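Local coordinates for putative Nitroreductase (Anabaena variabilis ATCC 29413, PDB 3EO7), which binds flavin mononucleotide and is probably an oxidoreductase of the nitroreductase family, its substrate and reaction not established, at residues G424-L427 with G428-A432; Q390-A394 with G395-Y399; G483-D486 with D487-N490; L345-D348 with E349-L353. All coordinates share one frame; numbering follows the deposited sequence. Where two conformers were deposited one is given.

Overall arrangement
All four contacts are local turns or helix ends within one nitroreductase-like region of the chain. Contacts 2 and 4 hold the same mixed sheet: strand 345-346 pairs with the end of strand 381-390 that leads into contact 2, and Leu-392 packs on Leu-350 across them. Contact 1 touches contact 4 through Ala-432 and Leu-345. Contact 3 faces inward most, with no exposed residue among those that touch; contacts 1, 2 and 4 each include one. Contact 1 grips the flavin on one flank and carries a salt-bridge network on the other; contact 3, its centre about 15 Å from that of contact 1, starts a helix whose acidic residues bind basic partners. Contact 2 depends on one tyrosine hydroxyl, contact 4 on a capping box.

Contact 1: residues G424-L427 with G428-A432. With FMN (flavin mononucleotide), chain B.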
loop_
_atom_site.group_PDB
_atom_site.type_symbol
_atom_site.label_atom_id
_atom_site.label_comp_id
_atom_site.label_asym_id
_atom_site.label_seq_id
_atom_site.Cartn_x
_atom_site.Cartn_y
_atom_site.Cartn_z
ATOM N N GLY A 424 -10.583 7.479 19.210
ATOM C CA GLY A 424 -10.712 8.797 19.778
ATOM C C GLY A 424 -10.132 9.931 18.984
ATOM O O GLY A 424 -10.067 11.054 19.470
ATOM N N GLN A 425 -9.772 9.676 17.734
ATOM C CA GLN A 425 -9.165 10.722 16.912
ATOM C C GLN A 425 -10.198 11.663 16.312
ATOM O O GLN A 425 -11.179 11.204 15.714
ATOM C CB GLN A 425 -8.331 10.120 15.803
ATOM C CG GLN A 425 -7.139 9.336 16.354
ATOM C CD GLN A 425 -6.247 8.818 15.262
ATOM O OE1 GLN A 425 -5.506 9.590 14.649
ATOM N NE2 GLN A 425 -6.323 7.523 14.987
ATOM N N GLU A 426 -9.937 12.966 16.443
ATOM C CA GLU A 426 -10.793 14.006 15.862
ATOM C C GLU A 426 -10.872 13.883 14.347
ATOM O O GLU A 426 -11.839 14.338 13.729
ATOM C CB GLU A 426 -10.330 15.403 16.269
ATOM C CG GLU A 426 -10.510 15.645 17.732
ATOM C CD GLU A 426 -10.088 17.036 18.177
ATOM O OE1 GLU A 426 -9.609 17.843 17.336
ATOM O OE2 GLU A 426 -10.253 17.317 19.387
ATOM N N LEU A 427 -9.874 13.280 13.723
ATOM C CA LEU A 427 -9.968 13.028 12.280
ATOM C C LEU A 427 -11.243 12.270 11.938
ATOM O O LEU A 427 -11.869 12.563 10.935
ATOM C CB LEU A 427 -8.757 12.248 11.761
ATOM C CG LEU A 427 -7.434 13.013 11.696
ATOM C CD1 LEU A 427 -6.239 12.008 11.495
ATOM C CD2 LEU A 427 -7.401 14.102 10.607
ATOM N N GLY A 428 -11.613 11.289 12.760
ATOM C CA GLY A 428 -12.866 10.515 12.529
ATOM C C GLY A 428 -14.109 11.357 12.799
ATOM O O GLY A 428 -15.104 11.258 12.083
ATOM N N ARG A 429 -14.063 12.215 13.819
ATOM C CA ARG A 429 -15.194 13.054 14.111
ATOM C C ARG A 429 -15.457 14.104 13.041
ATOM O O ARG A 429 -16.617 14.383 12.738
ATOM C CB ARG A 429 -14.967 13.801 15.423
ATOM C CG ARG A 429 -16.168 14.616 15.939
ATOM C CD ARG A 429 -15.756 15.478 17.128
ATOM N NE ARG A 429 -14.767 16.461 16.717
ATOM C CZ ARG A 429 -14.003 17.181 17.529
ATOM N NH1 ARG A 429 -14.111 17.065 18.851
ATOM N NH2 ARG A 429 -13.122 18.020 17.003
ATOM N N ASP A 430 -14.386 14.725 12.534
ATOM C CA ASP A 430 -14.479 15.899 11.659
ATOM C C ASP A 430 -14.423 15.646 10.167
ATOM O O ASP A 430 -14.633 16.568 9.382
ATOM C CB ASP A 430 -13.371 16.890 12.042
ATOM C CG ASP A 430 -13.495 17.382 13.485
ATOM O OD1 ASP A 430 -14.627 17.421 13.999
ATOM O OD2 ASP A 430 -12.449 17.663 14.104
ATOM N N ALA A 431 -14.116 14.406 9.791
ATOM C CA ALA A 431 -14.127 13.986 8.406
ATOM C C ALA A 431 -15.504 14.242 7.750
ATOM O O ALA A 431 -16.560 14.115 8.394
ATOM C CB ALA A 431 -13.813 12.492 8.326
ATOM N N ALA A 432 -15.452 14.549 6.467
ATOM C CA ALA A 432 -16.629 14.655 5.623
ATOM C C ALA A 432 -17.098 13.229 5.279
ATOM O O ALA A 432 -18.297 12.962 5.184
ATOM C CB ALA A 432 -16.296 15.463 4.326
HETATM N N1 FMN B . -2.229 9.456 10.946
HETATM C C2 FMN B . -2.996 9.717 12.069
HETATM O O2 FMN B . -3.081 10.852 12.524
HETATM N N3 FMN B . -3.673 8.745 12.755
HETATM C C4 FMN B . -3.606 7.431 12.399
HETATM O O4 FMN B . -4.385 6.627 12.942
HETATM C C4A FMN B . -2.849 7.121 11.271
HETATM N N5 FMN B . -2.697 5.803 10.887
HETATM C C5A FMN B . -2.007 5.501 9.695
HETATM C C6 FMN B . -1.930 4.201 9.210
HETATM C C7 FMN B . -1.228 3.896 8.044
HETATM C C7M FMN B . -1.265 2.472 7.471
HETATM C C8 FMN B . -0.590 4.908 7.337
HETATM C C8M FMN B . 0.019 4.676 5.970
HETATM C C9 FMN B . -0.657 6.235 7.801
HETATM C C9A FMN B . -1.367 6.529 8.978
HETATM N N10 FMN B . -1.430 7.835 9.448
HETATM C C10 FMN B . -2.168 8.133 10.562
HETATM C "C1'" FMN B . -0.562 8.931 8.863
HETATM C "C2'" FMN B . 0.886 8.850 9.300
HETATM O "O2'" FMN B . 1.024 9.400 10.628
HETATM C "C3'" FMN B . 1.756 9.598 8.291
HETATM O "O3'" FMN B . 1.748 8.911 7.035
HETATM C "C4'" FMN B . 3.198 9.848 8.771
HETATM O "O4'" FMN B . 3.210 10.683 9.962
HETATM C "C5'" FMN B . 4.011 10.497 7.668
HETATM O "O5'" FMN B . 3.458 11.715 7.248
HETATM P P FMN B . 3.023 11.972 5.749
HETATM O O1P FMN B . 1.891 11.004 5.421
HETATM O O2P FMN B . 2.562 13.424 5.727
HETATM O O3P FMN B . 4.195 11.761 4.836
HETATM O O HOH W 1 -11.756 20.326 18.562
#
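Glu-426 and Arg-429 run side by side on the outer flank of the short helix 426-430, the carboxylate and guanidinium planes 29° apart. CG of Glu-426 lies over one face of the guanidinium, toward its rim, and OE1 makes a long salt bridge of 3.5 Å to NH2 of Arg-429. Much firmer is the grip on the next residue: Arg-429 meets Asp-430 side-on, NE to OD1 at 2.9 Å and NH2 to OD2 at 3.0 Å, both oxygens near the guanidinium plane. The bend of the arginine chain at chi3 (64°) turns its end back for this. Two carboxylates thus share one arginine, and Arg-511 gives both a second positive partner, which probably eases their mutual repulsion. This is the loose side, where a water accepts from Arg-429 NH2 and reaches Glu-426 OE2 only weakly.

The inner side is tighter. Gly-428 is buried and its N donates to Gln-425 O, while Asp-430 N reaches Glu-426 O at 2.8 Å in a helical bond. Leu-427 sends CD1 to within 3.5 Å of the flavin O2 and also rests on Ser-479 and Ile-481 of strand 477-481. Beside it the extended Gln-425 side chain presents its amide to the pyrimidine end of the flavin: OE1 accepts from N3 at 2.8 Å, and NE2 donates to O4 at 3.0 Å, both bonds nearly straight. NE2 is also bonded to Cys-422 O, which helps fix the amide's orientation. A glutamine at a helix N-cap, reading the flavin's N3 and O4 together, marks this as part of the FMN site of a nitroreductase-type flavoprotein.

Contact 2: residues Q390-A394 with G395-Y399. With ACT (acetate ion), chain O.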
loop_
_atom_site.group_PDB
_atom_site.type_symbol
_atom_site.label_atom_id
_atom_site.label_comp_id
_atom_site.label_asym_id
_atom_site.label_seq_id
_atom_site.Cartn_x
_atom_site.Cartn_y
_atom_site.Cartn_z
ATOM N N GLN A 390 -22.101 17.365 0.654
ATOM C CA GLN A 390 -23.318 18.042 0.222
ATOM C C GLN A 390 -23.974 17.235 -0.880
ATOM O O GLN A 390 -23.322 16.661 -1.746
ATOM C CB GLN A 390 -23.127 19.500 -0.182
ATOM C CG GLN A 390 -22.294 19.731 -1.381
ATOM C CD GLN A 390 -22.685 21.017 -2.099
ATOM O OE1 GLN A 390 -23.254 21.937 -1.501
ATOM N NE2 GLN A 390 -22.383 21.077 -3.383
ATOM N N GLY A 391 -25.287 17.152 -0.780
ATOM C CA GLY A 391 -26.095 16.391 -1.702
ATOM C C GLY A 391 -26.207 14.921 -1.395
ATOM O O GLY A 391 -26.853 14.181 -2.154
ATOM N N LEU A 392 -25.589 14.471 -0.305
ATOM C CA LEU A 392 -25.684 13.087 0.088
ATOM C C LEU A 392 -26.151 13.037 1.546
ATOM O O LEU A 392 -25.594 13.730 2.412
ATOM C CB LEU A 392 -24.308 12.414 -0.071
ATOM C CG LEU A 392 -24.152 10.929 -0.253
ATOM C CD1 LEU A 392 -25.024 10.454 -1.423
ATOM C CD2 LEU A 392 -22.672 10.609 -0.488
ATOM N N GLU A 393 -27.195 12.253 1.825
ATOM C CA GLU A 393 -27.631 12.070 3.198
ATOM C C GLU A 393 -26.499 11.451 4.050
ATOM O O GLU A 393 -25.807 10.528 3.611
ATOM C CB GLU A 393 -28.847 11.150 3.252
ATOM C CG GLU A 393 -30.091 11.769 2.676
ATOM C CD GLU A 393 -31.279 10.855 2.739
ATOM O OE1 GLU A 393 -31.120 9.673 3.116
ATOM O OE2 GLU A 393 -32.388 11.313 2.400
ATOM N N ALA A 394 -26.385 11.903 5.299
ATOM C CA ALA A 394 -25.417 11.317 6.212
ATOM C C ALA A 394 -25.870 9.904 6.559
ATOM O O ALA A 394 -27.056 9.655 6.844
ATOM C CB ALA A 394 -25.282 12.170 7.491
ATOM N N GLY A 395 -24.920 8.982 6.486
ATOM C CA GLY A 395 -25.170 7.584 6.811
ATOM C C GLY A 395 -24.029 6.717 6.343
ATOM O O GLY A 395 -22.905 7.172 6.184
ATOM N N CYS A 396 -24.337 5.450 6.118
ATOM C CA CYS A 396 -23.360 4.492 5.665
ATOM C C CYS A 396 -23.824 3.938 4.344
ATOM O O CYS A 396 -25.000 3.594 4.172
ATOM C CB CYS A 396 -23.169 3.366 6.654
ATOM S SG CYS A 396 -21.803 2.262 6.107
ATOM N N TYR A 397 -22.875 3.837 3.414
ATOM C CA TYR A 397 -23.133 3.374 2.058
ATOM C C TYR A 397 -22.164 2.287 1.671
ATOM O O TYR A 397 -20.975 2.365 1.950
ATOM C CB TYR A 397 -22.957 4.530 1.056
ATOM C CG TYR A 397 -23.914 5.672 1.263
ATOM C CD1 TYR A 397 -23.672 6.626 2.242
ATOM C CD2 TYR A 397 -25.066 5.791 0.490
ATOM C CE1 TYR A 397 -24.535 7.657 2.445
ATOM C CE2 TYR A 397 -25.957 6.854 0.679
ATOM C CZ TYR A 397 -25.684 7.779 1.672
ATOM O OH TYR A 397 -26.550 8.824 1.875
ATOM N N TYR A 398 -22.672 1.251 1.037
ATOM C CA TYR A 398 -21.804 0.295 0.361
ATOM C C TYR A 398 -21.408 0.932 -0.966
ATOM O O TYR A 398 -22.243 1.524 -1.654
ATOM C CB TYR A 398 -22.574 -0.979 0.060
ATOM C CG TYR A 398 -21.839 -1.974 -0.795
ATOM C CD1 TYR A 398 -20.673 -2.582 -0.353
ATOM C CD2 TYR A 398 -22.373 -2.365 -2.019
ATOM C CE1 TYR A 398 -20.011 -3.543 -1.129
ATOM C CE2 TYR A 398 -21.747 -3.351 -2.788
ATOM C CZ TYR A 398 -20.577 -3.933 -2.330
ATOM O OH TYR A 398 -19.987 -4.911 -3.084
ATOM N N TYR A 399 -20.130 0.862 -1.332
ATOM C CA TYR A 399 -19.718 1.350 -2.622
ATOM C C TYR A 399 -19.507 0.128 -3.539
ATOM O O TYR A 399 -18.744 -0.790 -3.205
ATOM C CB TYR A 399 -18.447 2.190 -2.543
ATOM C CG TYR A 399 -17.892 2.565 -3.920
ATOM C CD1 TYR A 399 -18.664 3.291 -4.837
ATOM C CD2 TYR A 399 -16.590 2.210 -4.293
ATOM C CE1 TYR A 399 -18.157 3.635 -6.106
ATOM C CE2 TYR A 399 -16.092 2.543 -5.533
ATOM C CZ TYR A 399 -16.874 3.246 -6.451
ATOM O OH TYR A 399 -16.364 3.588 -7.688
HETATM C C ACT O . -28.849 11.377 -1.210
HETATM O O ACT O . -28.896 12.494 -0.648
HETATM O OXT ACT O . -28.918 11.430 -2.471
HETATM C CH3 ACT O . -28.700 10.116 -0.397
#
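Leu-392 comes first, its CG 4.0 Å from CZ of Tyr-397, the two side chains running antiparallel past one another. With CG anti to the backbone N (chi1 -156°), the leucine also carries CD1 to the methyl of a bound acetate, probably from the crystallisation liquor. Next, Glu-393 offers its backbone carbonyl to the tyrosine: OH donates to O at 2.5 Å, a short bond, with the donor tilted 22° from the carbonyl plane and the oxygen at the edge of the ring. CB of Glu-393 lies 3.5 Å from the same OH. This is the connection of a beta hairpin, antiparallel strands 381-390 and 395-400 of the mixed sheet, and the hydroxyl ties the loop back onto the second strand. A phenylalanine in place of Tyr-397 would probably leave the Glu-393 carbonyl without this donor and the loop less firmly held. Gln-408 of the adjoining strand 405-411 bonds both the tyrosine OH and the Glu-393 carboxylate, while the Glu-393 N makes a weak bond to the acetate. Ala-394, whose backbone bonds to that of Lys-412, then leads into Gly-395, where the strand begins.

Contact 3: residues G483-D486 with D487-N490; sequences GFFD and DQVN. With PGR (R-1,2-propanediol), chain R.
The chain makes an inverse gamma turn about Phe-485, whose carbonyl, directed into the first turn of helix 486-493, receives Val-489 N at 3.3 Å with a C=O...N angle of 170° and, weakly, Gln-488 N. Gln-488 folds back over this turn: bent at chi2 (68°), its chain brings OE1 to 3.5 Å from CB of Phe-485. On the inner side Val-489 places CG2 3.4 Å from the Phe-485 carbonyl oxygen and 4.4 Å from CD1 of Phe-484, an apolar touch oblique to that ring. Both Phe-484 and Val-489 also rest on Val-501 of strand 500-508, and the Phe-485 ring meets that of Phe-420. A water lies 2.8 Å from Asp-486 O and close to Asn-490 OD1 and may bridge them; ND2 of Asn-490 goes to Glu-499 O. The carboxylates are taken up by partners outside the turn: that of Asp-486 holds Arg-183 and the backbone N of Tyr-19, that of Asp-487 the amine of Lys-18. Greasy side chains therefore anchor the helix start to the sheet just after the flavin-binding Gly-482, whereas its acids join it to residues far away in sequence, and their negative charge near a helix N-terminus would probably be stabilised by the helix dipole.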
loop_
_atom_site.group_PDB
_atom_site.type_symbol
_atom_site.label_atom_id
_atom_site.label_comp_id
_atom_site.label_asym_id
_atom_site.label_seq_id
_atom_site.Cartn_x
_atom_site.Cartn_y
_atom_site.Cartn_z
ATOM N N GLY A 483 -5.320 2.050 13.306
ATOM C CA GLY A 483 -5.859 1.474 14.531
ATOM C C GLY A 483 -7.291 1.910 14.773
ATOM O O GLY A 483 -7.632 3.088 14.690
ATOM N N PHE A 484 -8.141 0.949 15.096
ATOM C CA PHE A 484 -9.565 1.204 15.282
ATOM C C PHE A 484 -10.186 0.084 16.106
ATOM O O PHE A 484 -9.546 -0.959 16.330
ATOM C CB PHE A 484 -10.237 1.325 13.883
ATOM C CG PHE A 484 -9.831 0.231 12.933
ATOM C CD1 PHE A 484 -10.461 -1.000 12.964
ATOM C CD2 PHE A 484 -8.754 0.424 12.049
ATOM C CE1 PHE A 484 -10.041 -2.037 12.110
ATOM C CE2 PHE A 484 -8.344 -0.610 11.197
ATOM C CZ PHE A 484 -8.988 -1.833 11.240
ATOM N N PHE A 485 -11.406 0.306 16.593
ATOM C CA PHE A 485 -12.097 -0.724 17.356
ATOM C C PHE A 485 -12.752 -1.686 16.374
ATOM O O PHE A 485 -13.927 -1.539 16.031
ATOM C CB PHE A 485 -13.072 -0.100 18.335
ATOM C CG PHE A 485 -12.397 0.618 19.477
ATOM C CD1 PHE A 485 -11.465 -0.031 20.271
ATOM C CD2 PHE A 485 -12.742 1.930 19.792
ATOM C CE1 PHE A 485 -10.852 0.628 21.332
ATOM C CE2 PHE A 485 -12.133 2.595 20.857
ATOM C CZ PHE A 485 -11.187 1.953 21.606
ATOM N N ASP A 486 -11.977 -2.713 15.995
ATOM C CA ASP A 486 -12.351 -3.635 14.928
ATOM C C ASP A 486 -13.799 -4.131 14.958
ATOM O O ASP A 486 -14.527 -3.951 13.991
ATOM C CB ASP A 486 -11.428 -4.861 14.954
ATOM C CG ASP A 486 -9.949 -4.504 14.685
ATOM O OD1 ASP A 486 -9.382 -3.749 15.521
ATOM O OD2 ASP A 486 -9.395 -4.992 13.661
ATOM N N ASP A 487 -14.178 -4.781 16.042
ATOM C CA ASP A 487 -15.494 -5.427 16.100
ATOM C C ASP A 487 -16.617 -4.431 16.174
ATOM O O ASP A 487 -17.703 -4.682 15.627
ATOM C CB ASP A 487 -15.579 -6.415 17.274
ATOM C CG ASP A 487 -14.683 -7.650 17.090
ATOM O OD1 ASP A 487 -14.373 -8.010 15.942
ATOM O OD2 ASP A 487 -14.291 -8.220 18.112
ATOM N N GLN A 488 -16.358 -3.272 16.772
ATOM C CA GLN A 488 -17.395 -2.266 16.963
ATOM C C GLN A 488 -17.788 -1.542 15.690
ATOM O O GLN A 488 -18.881 -0.980 15.594
ATOM C CB GLN A 488 -16.956 -1.285 18.066
ATOM C CG GLN A 488 -17.004 -1.871 19.499
ATOM C CD GLN A 488 -15.984 -2.969 19.775
ATOM O OE1 GLN A 488 -14.852 -2.924 19.281
ATOM N NE2 GLN A 488 -16.385 -3.983 20.549
ATOM N N VAL A 489 -16.908 -1.532 14.694
ATOM C CA VAL A 489 -17.218 -0.863 13.453
ATOM C C VAL A 489 -18.475 -1.445 12.797
ATOM O O VAL A 489 -19.388 -0.704 12.407
ATOM C CB VAL A 489 -16.049 -0.912 12.438
ATOM C CG1 VAL A 489 -16.461 -0.236 11.095
ATOM C CG2 VAL A 489 -14.796 -0.268 13.004
ATOM N N ASN A 490 -18.537 -2.765 12.652
ATOM C CA ASN A 490 -19.658 -3.355 11.917
ATOM C C ASN A 490 -21.015 -3.038 12.496
ATOM O O ASN A 490 -21.949 -2.702 11.777
ATOM C CB ASN A 490 -19.487 -4.865 11.807
ATOM C CG ASN A 490 -18.214 -5.238 11.111
ATOM O OD1 ASN A 490 -17.132 -4.965 11.627
ATOM N ND2 ASN A 490 -18.327 -5.890 9.947
HETATM C C1 PGR R . -16.420 -8.232 13.251
HETATM C C2 PGR R . -17.887 -8.400 13.665
HETATM C C3 PGR R . -18.039 -9.508 14.701
HETATM O O1 PGR R . -16.240 -8.670 11.888
HETATM O O2 PGR R . -18.443 -7.204 14.248
HETATM O O HOH W 2 -14.434 -5.343 11.528
#

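Contact 4: residues L345-D348 with E349-L353; sequences LTFD and ELKAL
Glu-349 OE1 is gripped by the backbone N of Thr-346, at 2.9 Å and from above the carboxylate plane, and by Arg-509 in a salt bridge. In return Thr-346 OG1 accepts from Glu-349 N at 3.0 Å, which closes a capping box at the start of helix 347-358. A chi1 of 66° puts OG1 between the backbone N and carbonyl carbon, where it can accept from Glu-349 N, and the two side chains cross at about a right angle. One turn on, Lys-351 lays its methylenes across a face of the Phe-347 ring: CD sits 3.9 Å from the ring centroid, 21° off the normal, and Lys-351 CE rides 3.5 Å from Phe-347 CD2. The chain bends at chi3 (-69°), and NZ makes a salt bridge of 3.1 Å with Asp-348 OD1, its hydrogen bond weak. Replacing Phe-347 by an alanine would probably strip the lysine chain of the surface it lies on, leaving it free to swing and the salt bridge less well placed. At the ring's edge stands Leu-350 CD2, and on the inner side Leu-345 CD2 meets Leu-353 CD1. Here strand 345-346 gives way to the helix of a beta-alpha-beta unit whose second strand, 381-390, runs parallel to the first and carries Val-389 against Phe-347.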
loop_
_atom_site.group_PDB
_atom_site.type_symbol
_atom_site.label_atom_id
_atom_site.label_comp_id
_atom_site.label_asym_id
_atom_site.label_seq_id
_atom_site.Cartn_x
_atom_site.Cartn_y
_atom_site.Cartn_z
ATOM N N LEU A 345 -17.434 18.071 1.948
ATOM C CA LEU A 345 -17.002 17.824 0.582
ATOM C C LEU A 345 -18.241 18.001 -0.287
ATOM O O LEU A 345 -19.371 17.860 0.199
ATOM C CB LEU A 345 -16.491 16.392 0.372
ATOM C CG LEU A 345 -14.986 16.159 0.401
ATOM C CD1 LEU A 345 -14.307 16.844 1.551
ATOM C CD2 LEU A 345 -14.721 14.642 0.327
ATOM N N THR A 346 -18.038 18.300 -1.562
ATOM C CA THR A 346 -19.137 18.256 -2.499
ATOM C C THR A 346 -19.275 16.807 -2.970
ATOM O O THR A 346 -18.342 16.015 -2.901
ATOM C CB THR A 346 -18.932 19.149 -3.723
ATOM O OG1 THR A 346 -17.836 18.669 -4.509
ATOM C CG2 THR A 346 -18.716 20.614 -3.317
ATOM N N PHE A 347 -20.445 16.445 -3.478
ATOM C CA PHE A 347 -20.606 15.082 -3.969
ATOM C C PHE A 347 -19.679 14.870 -5.178
ATOM O O PHE A 347 -19.074 13.801 -5.308
ATOM C CB PHE A 347 -22.065 14.790 -4.283
ATOM C CG PHE A 347 -22.346 13.377 -4.685
ATOM C CD1 PHE A 347 -21.754 12.300 -4.047
ATOM C CD2 PHE A 347 -23.247 13.118 -5.705
ATOM C CE1 PHE A 347 -22.036 11.008 -4.429
ATOM C CE2 PHE A 347 -23.533 11.804 -6.077
ATOM C CZ PHE A 347 -22.930 10.763 -5.422
ATOM N N ASP A 348 -19.535 15.888 -6.021
ATOM C CA ASP A 348 -18.573 15.784 -7.136
ATOM C C ASP A 348 -17.140 15.477 -6.666
ATOM O O ASP A 348 -16.408 14.725 -7.325
ATOM C CB ASP A 348 -18.576 17.039 -8.006
ATOM C CG ASP A 348 -19.750 17.082 -8.983
ATOM O OD1 ASP A 348 -20.479 16.075 -9.145
ATOM O OD2 ASP A 348 -19.925 18.154 -9.600
ATOM N N GLU A 349 -16.729 16.072 -5.545
ATOM C CA GLU A 349 -15.402 15.801 -5.001
ATOM C C GLU A 349 -15.295 14.333 -4.598
ATOM O O GLU A 349 -14.319 13.658 -4.902
ATOM C CB GLU A 349 -15.096 16.721 -3.816
ATOM C CG GLU A 349 -14.660 18.124 -4.246
ATOM C CD GLU A 349 -14.629 19.163 -3.125
ATOM O OE1 GLU A 349 -15.316 18.961 -2.090
ATOM O OE2 GLU A 349 -13.957 20.224 -3.333
ATOM N N LEU A 350 -16.288 13.834 -3.863
ATOM C CA LEU A 350 -16.278 12.435 -3.449
ATOM C C LEU A 350 -16.255 11.535 -4.680
ATOM O O LEU A 350 -15.493 10.594 -4.725
ATOM C CB LEU A 350 -17.501 12.095 -2.577
ATOM C CG LEU A 350 -17.573 10.632 -2.109
ATOM C CD1 LEU A 350 -16.341 10.271 -1.249
ATOM C CD2 LEU A 350 -18.897 10.399 -1.370
ATOM N N LYS A 351 -17.119 11.812 -5.660
ATOM C CA LYS A 351 -17.146 11.000 -6.888
ATOM C C LYS A 351 -15.789 10.988 -7.599
ATOM O O LYS A 351 -15.368 9.944 -8.114
ATOM C CB LYS A 351 -18.235 11.450 -7.848
ATOM C CG LYS A 351 -19.647 11.055 -7.403
ATOM C CD LYS A 351 -20.743 11.516 -8.368
ATOM C CE LYS A 351 -20.918 13.020 -8.369
ATOM N NZ LYS A 351 -22.114 13.433 -9.219
ATOM N N ALA A 352 -15.125 12.140 -7.651
ATOM C CA ALA A 352 -13.818 12.248 -8.323
ATOM C C ALA A 352 -12.775 11.364 -7.614
ATOM O O ALA A 352 -11.994 10.664 -8.286
ATOM C CB ALA A 352 -13.369 13.707 -8.411
ATOM N N LEU A 353 -12.772 11.388 -6.271
ATOM C CA LEU A 353 -11.855 10.550 -5.477
ATOM C C LEU A 353 -12.069 9.074 -5.796
ATOM O O LEU A 353 -11.112 8.325 -6.025
ATOM C CB LEU A 353 -12.047 10.777 -3.976
ATOM C CG LEU A 353 -11.835 12.177 -3.450
ATOM C CD1 LEU A 353 -12.084 12.203 -1.933
ATOM C CD2 LEU A 353 -10.452 12.639 -3.818
#